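PDB 1VPM: acyl-CoA hydrolase from Bacillus halodurans, which probably hydrolyses long-chain fatty acyl-CoA thioesters to free fatty acid and coenzyme A, and binds coenzyme A. Local coordinates for residues A65-F76 against T119-V129; S22-P32 against T81-V92. All coordinates share one frame; numbering follows the deposited sequence.

Contacts 1 and 2 lie at opposite ends of the strand order of one antiparallel sheet, as counted within the chain. That order is 24-29, 85-95, 99-109, 116-129, 65-75. Contact 2 therefore pairs the first two strands and contact 1 the last two, with strand 99-109 between them. They are about 16 Å apart, centre to centre, yet they touch where Thr119 OG1 lies 4.2 Å from Leu86 CD2. Helix 43-62 packs against side chains of both. Contact 1 holds much of the coenzyme A pocket, including Thr68, Ser70, Thr125 and Val127. Contact 2 is more remote: the side chain of Leu86 is about 6 Å from another bound coenzyme A, not the one in that pocket.

Contact 1 (A65-F76 against T119-V129); sequences AVVTASIDSVDF and TTESFLTMVAV. With COA (coenzyme A), chain D.
Asp72 N donates to Phe123 O at 2.9 Å in an almost straight bond. Thr125 N is bonded to Ser70 O, and Val67 and Val127 bond each other in both directions. Between these pairs the register slips by one residue. Ala69 N gives its hydrogen to Thr125 O at 2.8 Å, and Ser70 N reaches the same oxygen weakly at 3.4 Å. This is a classic beta bulge. It lies at the coenzyme A site: Thr68 O accepts N4P of the ligand at 2.8 Å, and Ser70 OG lies 2.8 Å from adenine N1A. Thr125 CG2 touches the adenine, and Val127 CG2 the ribose. A water joins Ser70 OG, Thr125 OG1 and Asp72 OD1. Farther along, Thr120 OG1, turned anti to its own N (chi1 -165°), donates to Asp75 O at 2.7 Å from above the carbonyl plane.

On the face opposite Ser70, Thr125 and Val127, the bent chain of selenomethionine Met126 brings CE to 3.3 Å from Thr68 OG1, which is hydrogen-bonded to Asp51. Ile71 and Leu124 lie side by side, CG1 to CG 3.7 Å. This face packs on helix 43-62 through Val66, Leu124 and Met126. Helix 146-166 supplies Arg162 and Arg165 as salt-bridge partners of Asp72. Strand 99-109 flanks 119-129, and a strand of the second subunit pairs with 65-75, continuing the sheet.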
loop_
_atom_site.group_PDB
_atom_site.type_symbol
_atom_site.label_atom_id
_atom_site.label_comp_id
_atom_site.label_asym_id
_atom_site.label_seq_id
_atom_site.Cartn_x
_atom_site.Cartn_y
_atom_site.Cartn_z
ATOM N N ALA A 65 -23.835 5.600 -2.851
ATOM C CA ALA A 65 -22.943 4.845 -1.976
ATOM C C ALA A 65 -23.591 3.499 -1.633
ATOM O O ALA A 65 -24.818 3.369 -1.628
ATOM C CB ALA A 65 -22.692 5.618 -0.687
ATOM N N VAL A 66 -22.754 2.508 -1.351
ATOM C CA VAL A 66 -23.243 1.186 -0.973
ATOM C C VAL A 66 -22.429 0.631 0.186
ATOM O O VAL A 66 -21.315 1.077 0.456
ATOM C CB VAL A 66 -23.240 0.222 -2.164
ATOM C CG1 VAL A 66 -24.047 0.753 -3.280
ATOM C CG2 VAL A 66 -21.787 -0.039 -2.658
ATOM N N VAL A 67 -22.999 -0.349 0.883
ATOM C CA VAL A 67 -22.261 -1.082 1.906
ATOM C C VAL A 67 -22.522 -2.563 1.660
ATOM O O VAL A 67 -23.540 -2.926 1.071
ATOM C CB VAL A 67 -22.704 -0.749 3.347
ATOM C CG1 VAL A 67 -22.408 0.717 3.663
ATOM C CG2 VAL A 67 -24.151 -1.046 3.589
ATOM N N THR A 68 -21.567 -3.393 2.074
ATOM C CA THR A 68 -21.704 -4.829 1.912
ATOM C C THR A 68 -22.473 -5.409 3.097
ATOM O O THR A 68 -22.029 -5.304 4.234
ATOM C CB THR A 68 -20.364 -5.492 1.822
ATOM O OG1 THR A 68 -19.625 -4.903 0.735
ATOM C CG2 THR A 68 -20.531 -7.026 1.597
ATOM N N ALA A 69 -23.657 -5.931 2.852
ATOM C CA ALA A 69 -24.405 -6.571 3.922
ATOM C C ALA A 69 -23.926 -7.971 4.274
ATOM O O ALA A 69 -23.898 -8.379 5.450
ATOM C CB ALA A 69 -25.873 -6.659 3.540
ATOM N N SER A 70 -23.594 -8.704 3.236
ATOM C CA SER A 70 -23.108 -10.087 3.333
ATOM C C SER A 70 -22.445 -10.582 2.042
ATOM O O SER A 70 -22.563 -9.997 0.967
ATOM C CB SER A 70 -24.246 -11.032 3.774
ATOM O OG SER A 70 -25.165 -11.157 2.741
ATOM N N ILE A 71 -21.673 -11.649 2.192
ATOM C CA ILE A 71 -21.169 -12.465 1.122
ATOM C C ILE A 71 -21.551 -13.929 1.422
ATOM O O ILE A 71 -21.540 -14.359 2.563
ATOM C CB ILE A 71 -19.611 -12.221 0.901
ATOM C CG1 ILE A 71 -19.145 -12.990 -0.324
ATOM C CG2 ILE A 71 -18.795 -12.626 2.112
ATOM C CD1 ILE A 71 -17.728 -12.651 -0.789
ATOM N N ASP A 72 -21.985 -14.668 0.407
ATOM C CA ASP A 72 -22.273 -16.082 0.588
ATOM C C ASP A 72 -20.928 -16.815 0.648
ATOM O O ASP A 72 -19.855 -16.220 0.435
ATOM C CB ASP A 72 -23.122 -16.602 -0.581
ATOM C CG ASP A 72 -24.506 -16.021 -0.594
ATOM O OD1 ASP A 72 -24.896 -15.252 0.338
ATOM O OD2 ASP A 72 -25.215 -16.406 -1.564
ATOM N N SER A 73 -20.995 -18.123 0.849
ATOM C CA SER A 73 -19.761 -18.900 0.919
ATOM C C SER A 73 -18.937 -18.754 -0.378
ATOM O O SER A 73 -19.481 -18.531 -1.494
ATOM C CB SER A 73 -20.082 -20.364 1.234
ATOM O OG SER A 73 -20.806 -20.940 0.185
ATOM N N VAL A 74 -17.616 -18.860 -0.286
ATOM C CA VAL A 74 -16.705 -18.743 -1.433
ATOM C C VAL A 74 -15.792 -19.978 -1.399
ATOM O O VAL A 74 -15.054 -20.174 -0.433
ATOM C CB VAL A 74 -15.817 -17.514 -1.388
ATOM C CG1 VAL A 74 -14.893 -17.514 -2.572
ATOM C CG2 VAL A 74 -16.632 -16.241 -1.395
ATOM N N ASP A 75 -15.890 -20.845 -2.417
ATOM C CA ASP A 75 -15.083 -22.063 -2.490
ATOM C C ASP A 75 -14.048 -21.820 -3.572
ATOM O O ASP A 75 -14.398 -21.487 -4.694
ATOM C CB ASP A 75 -15.951 -23.249 -2.832
ATOM C CG ASP A 75 -16.864 -23.637 -1.715
ATOM O OD1 ASP A 75 -16.369 -23.906 -0.602
ATOM O OD2 ASP A 75 -18.094 -23.683 -1.937
ATOM N N PHE A 76 -12.778 -21.913 -3.224
ATOM C CA PHE A 76 -11.697 -21.695 -4.168
ATOM C C PHE A 76 -11.387 -22.970 -4.923
ATOM O O PHE A 76 -10.858 -23.917 -4.357
ATOM C CB PHE A 76 -10.423 -21.169 -3.509
ATOM C CG PHE A 76 -10.597 -19.816 -2.887
ATOM C CD1 PHE A 76 -10.605 -18.688 -3.702
ATOM C CD2 PHE A 76 -10.847 -19.666 -1.552
ATOM C CE1 PHE A 76 -10.798 -17.426 -3.151
ATOM C CE2 PHE A 76 -11.054 -18.388 -1.002
ATOM C CZ PHE A 76 -10.987 -17.274 -1.829
ATOM N N THR A 119 -11.456 -19.531 -10.843
ATOM C CA THR A 119 -10.898 -19.497 -9.504
ATOM C C THR A 119 -12.020 -19.652 -8.489
ATOM O O THR A 119 -11.988 -20.488 -7.603
ATOM C CB THR A 119 -10.280 -18.128 -9.223
ATOM O OG1 THR A 119 -9.360 -17.806 -10.257
ATOM C CG2 THR A 119 -9.554 -18.140 -7.887
ATOM N N THR A 120 -13.031 -18.800 -8.634
ATOM C CA THR A 120 -14.220 -18.938 -7.814
ATOM C C THR A 120 -15.356 -18.087 -8.356
ATOM O O THR A 120 -15.219 -17.337 -9.308
ATOM C CB THR A 120 -13.917 -18.526 -6.378
ATOM O OG1 THR A 120 -14.968 -18.987 -5.471
ATOM C CG2 THR A 120 -13.732 -17.046 -6.336
ATOM N N GLU A 121 -16.523 -18.314 -7.773
ATOM C CA GLU A 121 -17.744 -17.551 -8.019
ATOM C C GLU A 121 -18.397 -17.258 -6.692
ATOM O O GLU A 121 -18.345 -18.088 -5.768
ATOM C CB GLU A 121 -18.719 -18.374 -8.868
ATOM C CG GLU A 121 -18.227 -18.778 -10.229
ATOM C CD GLU A 121 -19.200 -19.696 -10.945
ATOM O OE1 GLU A 121 -19.275 -20.859 -10.506
ATOM O OE2 GLU A 121 -19.833 -19.260 -11.929
ATOM N N SER A 122 -19.097 -16.152 -6.602
ATOM C CA SER A 122 -19.720 -15.811 -5.355
ATOM C C SER A 122 -20.927 -14.887 -5.586
ATOM O O SER A 122 -21.085 -14.318 -6.629
ATOM C CB SER A 122 -18.609 -15.216 -4.464
ATOM O OG SER A 122 -18.767 -13.866 -4.151
ATOM N N PHE A 123 -21.834 -14.887 -4.631
ATOM C CA PHE A 123 -22.895 -13.865 -4.529
ATOM C C PHE A 123 -22.704 -13.009 -3.281
ATOM O O PHE A 123 -22.295 -13.518 -2.220
ATOM C CB PHE A 123 -24.257 -14.509 -4.381
ATOM C CG PHE A 123 -24.689 -15.316 -5.571
ATOM C CD1 PHE A 123 -25.222 -14.677 -6.697
ATOM C CD2 PHE A 123 -24.659 -16.688 -5.541
ATOM C CE1 PHE A 123 -25.656 -15.431 -7.812
ATOM C CE2 PHE A 123 -25.074 -17.404 -6.628
ATOM C CZ PHE A 123 -25.579 -16.770 -7.767
ATOM N N LEU A 124 -22.877 -11.694 -3.447
ATOM C CA LEU A 124 -22.899 -10.788 -2.363
ATOM C C LEU A 124 -24.221 -10.036 -2.285
ATOM O O LEU A 124 -24.975 -9.939 -3.272
ATOM C CB LEU A 124 -21.785 -9.771 -2.532
ATOM C CG LEU A 124 -20.348 -10.271 -2.512
ATOM C CD1 LEU A 124 -19.946 -10.743 -3.894
ATOM C CD2 LEU A 124 -19.350 -9.166 -2.044
ATOM N N THR A 125 -24.490 -9.504 -1.115
ATOM C CA THR A 125 -25.659 -8.647 -0.934
ATOM C C THR A 125 -25.140 -7.258 -0.599
ATOM O O THR A 125 -24.524 -7.034 0.483
ATOM C CB THR A 125 -26.592 -9.167 0.158
ATOM O OG1 THR A 125 -27.127 -10.462 -0.197
ATOM C CG2 THR A 125 -27.776 -8.208 0.318
HETATM N N MSE A 126 -25.458 -6.302 -1.484
HETATM C CA MSE A 126 -25.046 -4.926 -1.334
HETATM C C MSE A 126 -26.276 -4.094 -1.024
HETATM O O MSE A 126 -27.320 -4.359 -1.575
HETATM C CB MSE A 126 -24.416 -4.418 -2.640
HETATM C CG MSE A 126 -23.297 -5.271 -3.227
HETATM SE SE MSE A 126 -21.802 -5.554 -1.893
HETATM C CE MSE A 126 -21.271 -3.736 -1.836
ATOM N N VAL A 127 -26.127 -3.078 -0.185
ATOM C CA VAL A 127 -27.234 -2.208 0.209
ATOM C C VAL A 127 -26.892 -0.805 -0.162
ATOM O O VAL A 127 -25.843 -0.336 0.207
ATOM C CB VAL A 127 -27.566 -2.351 1.721
ATOM C CG1 VAL A 127 -28.654 -1.383 2.114
ATOM C CG2 VAL A 127 -28.032 -3.768 1.996
ATOM N N ALA A 128 -27.757 -0.145 -0.922
ATOM C CA ALA A 128 -27.569 1.277 -1.259
ATOM C C ALA A 128 -27.904 2.111 -0.048
ATOM O O ALA A 128 -28.896 1.812 0.634
ATOM C CB ALA A 128 -28.500 1.659 -2.412
ATOM N N VAL A 129 -27.108 3.136 0.216
ATOM C CA VAL A 129 -27.326 4.038 1.328
ATOM C C VAL A 129 -27.339 5.502 0.901
ATOM O O VAL A 129 -26.601 5.880 -0.020
ATOM C CB VAL A 129 -26.317 3.824 2.471
ATOM C CG1 VAL A 129 -26.397 2.393 2.980
ATOM C CG2 VAL A 129 -24.884 4.209 2.102
HETATM N N1A COA D . -27.477 -10.609 4.172
HETATM C C2A COA D . -28.268 -10.323 3.096
HETATM N N3A COA D . -29.158 -9.236 3.164
HETATM C C4A COA D . -29.215 -8.470 4.291
HETATM C C5A COA D . -28.411 -8.766 5.405
HETATM C C6A COA D . -27.534 -9.854 5.354
HETATM N N6A COA D . -26.876 -10.223 6.468
HETATM N N7A COA D . -28.703 -7.855 6.385
HETATM C C8A COA D . -29.654 -7.002 5.912
HETATM N N9A COA D . -29.977 -7.377 4.632
HETATM C C1B COA D . -30.804 -6.624 3.709
HETATM C C2B COA D . -32.240 -6.616 4.184
HETATM O O2B COA D . -32.875 -7.827 3.867
HETATM C C3B COA D . -32.787 -5.414 3.432
HETATM O O3B COA D . -33.254 -5.908 2.188
HETATM P P3B COA D . -34.418 -5.232 1.332
HETATM O O7A COA D . -35.690 -5.891 1.687
HETATM O O8A COA D . -34.236 -5.389 -0.124
HETATM O O9A COA D . -34.361 -3.757 1.606
HETATM C C4B COA D . -31.572 -4.480 3.345
HETATM O O4B COA D . -30.454 -5.265 3.766
HETATM C C5B COA D . -31.648 -3.260 4.268
HETATM O O5B COA D . -31.826 -3.728 5.604
HETATM P P1A COA D . -32.950 -3.138 6.638
HETATM O O1A COA D . -33.491 -4.282 7.469
HETATM O O2A COA D . -34.014 -2.337 5.914
HETATM O O3A COA D . -32.174 -2.068 7.563
HETATM P P2A COA D . -30.892 -2.317 8.520
HETATM O O4A COA D . -31.077 -3.612 9.297
HETATM O O5A COA D . -30.736 -1.054 9.351
HETATM O O6A COA D . -29.600 -2.420 7.536
HETATM C CBP COA D . -27.478 -3.406 7.050
HETATM C CCP COA D . -28.974 -3.656 7.232
HETATM C CDP COA D . -26.850 -4.571 6.278
HETATM C CEP COA D . -27.342 -2.112 6.218
HETATM C CAP COA D . -26.812 -3.250 8.448
HETATM O OAP COA D . -26.975 -4.356 9.327
HETATM C C9P COA D . -25.342 -2.911 8.285
HETATM O O9P COA D . -25.034 -1.562 8.018
HETATM N N8P COA D . -24.387 -3.851 8.364
HETATM C C7P COA D . -23.019 -3.406 8.182
HETATM C C6P COA D . -22.684 -3.210 6.700
HETATM C C5P COA D . -21.228 -2.829 6.528
HETATM O O5P COA D . -20.835 -1.741 6.998
HETATM N N4P COA D . -20.428 -3.693 5.896
HETATM C C3P COA D . -19.048 -3.382 5.632
HETATM C C2P COA D . -17.999 -3.990 6.563
HETATM S S1P COA D . -18.251 -4.012 8.389
HETATM O O HOH W 1 -25.437 7.745 -1.650
HETATM O O HOH W 2 -24.861 -12.402 0.241
HETATM O O HOH W 3 -17.962 -20.296 -4.313
HETATM O O HOH W 4 -16.627 -21.486 -6.590
#

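Contact 2 (S22-P32 against T81-V92)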
loop_
_atom_site.group_PDB
_atom_site.type_symbol
_atom_site.label_atom_id
_atom_site.label_comp_id
_atom_site.label_asym_id
_atom_site.label_seq_id
_atom_site.Cartn_x
_atom_site.Cartn_y
_atom_site.Cartn_z
ATOM N N SER A 22 -24.888 -2.349 -14.936
ATOM C CA SER A 22 -24.129 -2.553 -13.698
ATOM C C SER A 22 -22.813 -3.304 -13.981
ATOM O O SER A 22 -21.881 -3.278 -13.156
ATOM C CB SER A 22 -25.001 -3.384 -12.711
ATOM O OG SER A 22 -25.094 -4.810 -13.062
ATOM N N ARG A 23 -22.731 -3.981 -15.135
ATOM C CA ARG A 23 -21.688 -5.004 -15.311
ATOM C C ARG A 23 -20.316 -4.357 -15.311
ATOM O O ARG A 23 -20.100 -3.338 -15.955
ATOM C CB ARG A 23 -21.956 -5.842 -16.554
ATOM C CG ARG A 23 -20.928 -6.980 -16.710
ATOM C CD ARG A 23 -21.361 -7.983 -17.766
ATOM N NE ARG A 23 -21.278 -7.348 -19.068
ATOM C CZ ARG A 23 -20.165 -7.203 -19.778
ATOM N NH1 ARG A 23 -18.999 -7.666 -19.332
ATOM N NH2 ARG A 23 -20.221 -6.584 -20.956
ATOM N N THR A 24 -19.385 -4.928 -14.545
ATOM C CA THR A 24 -18.098 -4.355 -14.348
ATOM C C THR A 24 -17.034 -5.430 -14.408
ATOM O O THR A 24 -17.210 -6.532 -13.959
ATOM C CB THR A 24 -17.979 -3.629 -12.998
ATOM O OG1 THR A 24 -19.106 -2.748 -12.842
ATOM C CG2 THR A 24 -16.660 -2.869 -12.802
ATOM N N ILE A 25 -15.948 -5.062 -15.052
ATOM C CA ILE A 25 -14.760 -5.924 -15.176
ATOM C C ILE A 25 -13.533 -5.300 -14.532
ATOM O O ILE A 25 -13.250 -4.070 -14.636
ATOM C CB ILE A 25 -14.485 -6.268 -16.639
ATOM C CG1 ILE A 25 -15.591 -7.233 -17.140
ATOM C CG2 ILE A 25 -13.034 -6.880 -16.800
ATOM C CD1 ILE A 25 -15.706 -7.212 -18.581
ATOM N N GLN A 26 -12.762 -6.140 -13.845
ATOM C CA GLN A 26 -11.458 -5.720 -13.314
ATOM C C GLN A 26 -10.415 -6.770 -13.672
ATOM O O GLN A 26 -10.719 -7.953 -13.809
ATOM C CB GLN A 26 -11.555 -5.535 -11.795
ATOM C CG GLN A 26 -10.301 -5.226 -11.057
ATOM C CD GLN A 26 -9.598 -3.887 -11.397
ATOM O OE1 GLN A 26 -9.455 -3.486 -12.557
ATOM N NE2 GLN A 26 -9.049 -3.246 -10.353
ATOM N N THR A 27 -9.166 -6.314 -13.856
ATOM C CA THR A 27 -8.038 -7.223 -14.023
ATOM C C THR A 27 -6.938 -6.767 -13.082
ATOM O O THR A 27 -6.689 -5.577 -12.981
ATOM C CB THR A 27 -7.463 -7.133 -15.447
ATOM O OG1 THR A 27 -8.536 -7.235 -16.395
ATOM C CG2 THR A 27 -6.434 -8.257 -15.712
ATOM N N ARG A 28 -6.279 -7.710 -12.412
ATOM C CA ARG A 28 -5.228 -7.363 -11.436
ATOM C C ARG A 28 -4.054 -8.304 -11.642
ATOM O O ARG A 28 -4.227 -9.497 -11.808
ATOM C CB ARG A 28 -5.758 -7.625 -10.006
ATOM C CG ARG A 28 -7.036 -6.937 -9.594
ATOM C CD ARG A 28 -6.936 -5.468 -9.814
ATOM N NE ARG A 28 -6.117 -4.857 -8.790
ATOM C CZ ARG A 28 -6.598 -4.145 -7.772
ATOM N NH1 ARG A 28 -7.916 -3.916 -7.632
ATOM N NH2 ARG A 28 -5.746 -3.656 -6.888
ATOM N N LEU A 29 -2.867 -7.763 -11.541
ATOM C CA LEU A 29 -1.675 -8.552 -11.599
ATOM C C LEU A 29 -1.440 -9.152 -10.215
ATOM O O LEU A 29 -1.541 -8.435 -9.214
ATOM C CB LEU A 29 -0.544 -7.624 -11.972
ATOM C CG LEU A 29 0.801 -8.234 -12.355
ATOM C CD1 LEU A 29 0.659 -9.296 -13.424
ATOM C CD2 LEU A 29 1.721 -7.131 -12.822
ATOM N N VAL A 30 -1.052 -10.417 -10.160
ATOM C CA VAL A 30 -0.718 -11.061 -8.860
ATOM C C VAL A 30 0.757 -10.810 -8.581
ATOM O O VAL A 30 1.665 -11.170 -9.397
ATOM C CB VAL A 30 -1.004 -12.540 -8.856
ATOM C CG1 VAL A 30 -0.651 -13.154 -7.495
ATOM C CG2 VAL A 30 -2.472 -12.785 -9.147
ATOM N N LEU A 31 1.062 -10.141 -7.464
ATOM C CA LEU A 31 2.414 -9.833 -7.147
ATOM C C LEU A 31 2.874 -10.435 -5.817
ATOM O O LEU A 31 2.050 -10.859 -5.053
ATOM C CB LEU A 31 2.576 -8.327 -7.094
ATOM C CG LEU A 31 2.454 -7.743 -8.529
ATOM C CD1 LEU A 31 2.300 -6.280 -8.441
ATOM C CD2 LEU A 31 3.616 -8.089 -9.449
ATOM N N PRO A 32 4.195 -10.470 -5.574
ATOM C CA PRO A 32 4.722 -11.132 -4.341
ATOM C C PRO A 32 4.101 -10.748 -2.994
ATOM O O PRO A 32 3.902 -11.627 -2.157
ATOM C CB PRO A 32 6.209 -10.835 -4.414
ATOM C CG PRO A 32 6.478 -10.771 -5.911
ATOM C CD PRO A 32 5.305 -9.993 -6.428
ATOM N N THR A 81 -1.082 -17.583 -8.966
ATOM C CA THR A 81 0.283 -17.422 -8.526
ATOM C C THR A 81 0.888 -16.203 -9.144
ATOM O O THR A 81 0.307 -15.582 -10.031
ATOM C CB THR A 81 1.120 -18.683 -8.893
ATOM O OG1 THR A 81 1.314 -18.735 -10.306
ATOM C CG2 THR A 81 0.378 -19.924 -8.475
ATOM N N VAL A 82 2.080 -15.841 -8.689
ATOM C CA VAL A 82 2.741 -14.618 -9.111
ATOM C C VAL A 82 2.918 -14.378 -10.632
ATOM O O VAL A 82 3.393 -15.236 -11.374
ATOM C CB VAL A 82 4.086 -14.466 -8.388
ATOM C CG1 VAL A 82 4.854 -13.261 -8.883
ATOM C CG2 VAL A 82 3.847 -14.335 -6.903
ATOM N N GLY A 83 2.500 -13.184 -11.074
ATOM C CA GLY A 83 2.690 -12.752 -12.446
ATOM C C GLY A 83 1.522 -13.172 -13.302
ATOM O O GLY A 83 1.411 -12.711 -14.456
ATOM N N ASP A 84 0.674 -14.053 -12.753
ATOM C CA ASP A 84 -0.625 -14.326 -13.319
ATOM C C ASP A 84 -1.476 -13.118 -13.193
ATOM O O ASP A 84 -1.195 -12.175 -12.438
ATOM C CB ASP A 84 -1.380 -15.439 -12.592
ATOM C CG ASP A 84 -0.818 -16.789 -12.810
ATOM O OD1 ASP A 84 0.043 -16.927 -13.716
ATOM O OD2 ASP A 84 -1.284 -17.725 -12.086
ATOM N N ALA A 85 -2.569 -13.149 -13.932
ATOM C CA ALA A 85 -3.498 -12.050 -13.793
ATOM C C ALA A 85 -4.798 -12.662 -13.311
ATOM O O ALA A 85 -5.209 -13.776 -13.730
ATOM C CB ALA A 85 -3.735 -11.379 -15.072
ATOM N N LEU A 86 -5.470 -11.918 -12.463
ATOM C CA LEU A 86 -6.799 -12.253 -12.038
ATOM C C LEU A 86 -7.786 -11.392 -12.765
ATOM O O LEU A 86 -7.635 -10.182 -12.790
ATOM C CB LEU A 86 -6.985 -12.002 -10.556
ATOM C CG LEU A 86 -6.483 -12.930 -9.482
ATOM C CD1 LEU A 86 -6.960 -12.341 -8.119
ATOM C CD2 LEU A 86 -7.074 -14.324 -9.647
ATOM N N GLU A 87 -8.829 -12.019 -13.292
ATOM C CA GLU A 87 -9.891 -11.372 -14.042
ATOM C C GLU A 87 -11.199 -11.541 -13.229
ATOM O O GLU A 87 -11.578 -12.644 -12.967
ATOM C CB GLU A 87 -10.067 -12.070 -15.377
ATOM C CG GLU A 87 -8.755 -12.232 -16.177
ATOM C CD GLU A 87 -8.919 -13.109 -17.463
ATOM O OE1 GLU A 87 -9.953 -13.854 -17.589
ATOM O OE2 GLU A 87 -7.997 -13.024 -18.323
ATOM N N LEU A 88 -11.858 -10.439 -12.963
ATOM C CA LEU A 88 -13.091 -10.452 -12.227
ATOM C C LEU A 88 -14.204 -9.808 -13.051
ATOM O O LEU A 88 -13.936 -8.802 -13.771
ATOM C CB LEU A 88 -12.933 -9.686 -10.905
ATOM C CG LEU A 88 -11.913 -10.211 -9.859
ATOM C CD1 LEU A 88 -10.626 -9.384 -9.958
ATOM C CD2 LEU A 88 -12.492 -10.111 -8.489
ATOM N N GLU A 89 -15.414 -10.351 -12.878
ATOM C CA GLU A 89 -16.599 -9.778 -13.517
ATOM C C GLU A 89 -17.762 -9.845 -12.563
ATOM O O GLU A 89 -17.998 -10.887 -11.987
ATOM C CB GLU A 89 -16.935 -10.543 -14.802
ATOM C CG GLU A 89 -18.139 -9.978 -15.550
ATOM C CD GLU A 89 -18.559 -10.808 -16.745
ATOM O OE1 GLU A 89 -18.044 -11.918 -16.988
ATOM O OE2 GLU A 89 -19.420 -10.328 -17.487
ATOM N N GLY A 90 -18.469 -8.750 -12.428
ATOM C CA GLY A 90 -19.588 -8.651 -11.533
ATOM C C GLY A 90 -20.800 -8.061 -12.248
ATOM O O GLY A 90 -20.633 -7.237 -13.172
ATOM N N PHE A 91 -21.967 -8.496 -11.833
ATOM C CA PHE A 91 -23.218 -7.836 -12.211
ATOM C C PHE A 91 -24.329 -8.101 -11.233
ATOM O O PHE A 91 -24.334 -9.103 -10.523
ATOM C CB PHE A 91 -23.626 -8.214 -13.635
ATOM C CG PHE A 91 -23.604 -9.669 -13.926
ATOM C CD1 PHE A 91 -22.462 -10.279 -14.433
ATOM C CD2 PHE A 91 -24.751 -10.419 -13.795
ATOM C CE1 PHE A 91 -22.476 -11.616 -14.765
ATOM C CE2 PHE A 91 -24.765 -11.755 -14.133
ATOM C CZ PHE A 91 -23.622 -12.341 -14.637
ATOM N N VAL A 92 -25.258 -7.149 -11.188
ATOM C CA VAL A 92 -26.445 -7.256 -10.354
ATOM C C VAL A 92 -27.343 -8.284 -11.009
ATOM O O VAL A 92 -27.662 -8.175 -12.194
ATOM C CB VAL A 92 -27.166 -5.880 -10.210
ATOM C CG1 VAL A 92 -28.467 -6.043 -9.485
ATOM C CG2 VAL A 92 -26.311 -4.920 -9.488
#
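Arg23 sets out with CG anti to the backbone N (chi1 -176°) and bends at chi3 (69°), while Glu89 runs out extended with its CG also anti to the backbone N. In the Arg23 conformer described, one of two, this brings NH1 of Arg23 to 3.3 Å from OE2 of Glu89, a long salt bridge. The planes of the two groups are 75° apart, and the nitrogen comes from above the carboxylate plane. Each has a stronger partner outside the pair: Glu20 for Arg23, Arg105 for Glu89. Next to this pair, Ser22 OG accepts Val92 N at 3.0 Å in a nearly straight bond, and is also hydrogen-bonded to Val19 O.

Thr24 with Gly90, Gln26 with Leu88 and Arg28 with Leu86 form the hydrogen-bonded pairs of the ladder. Beyond the strands, Val30 N donates to Asp84 O, and Val30 O accepts Gly83 N at 2.8 Å. Gly83 sits in a type II turn, Thr81 to Asp84. Val30 CB packs 3.5 Å from Thr81 O, and its CG2 lies 4.0 Å from Leu86 CG.

Gln26, Arg28 and Leu86 meet helix 43-62, while Thr27 and Gln26 bond to the third subunit. These are neighbouring antiparallel strands of a hotdog fold, whose curved sheet wraps a long central helix.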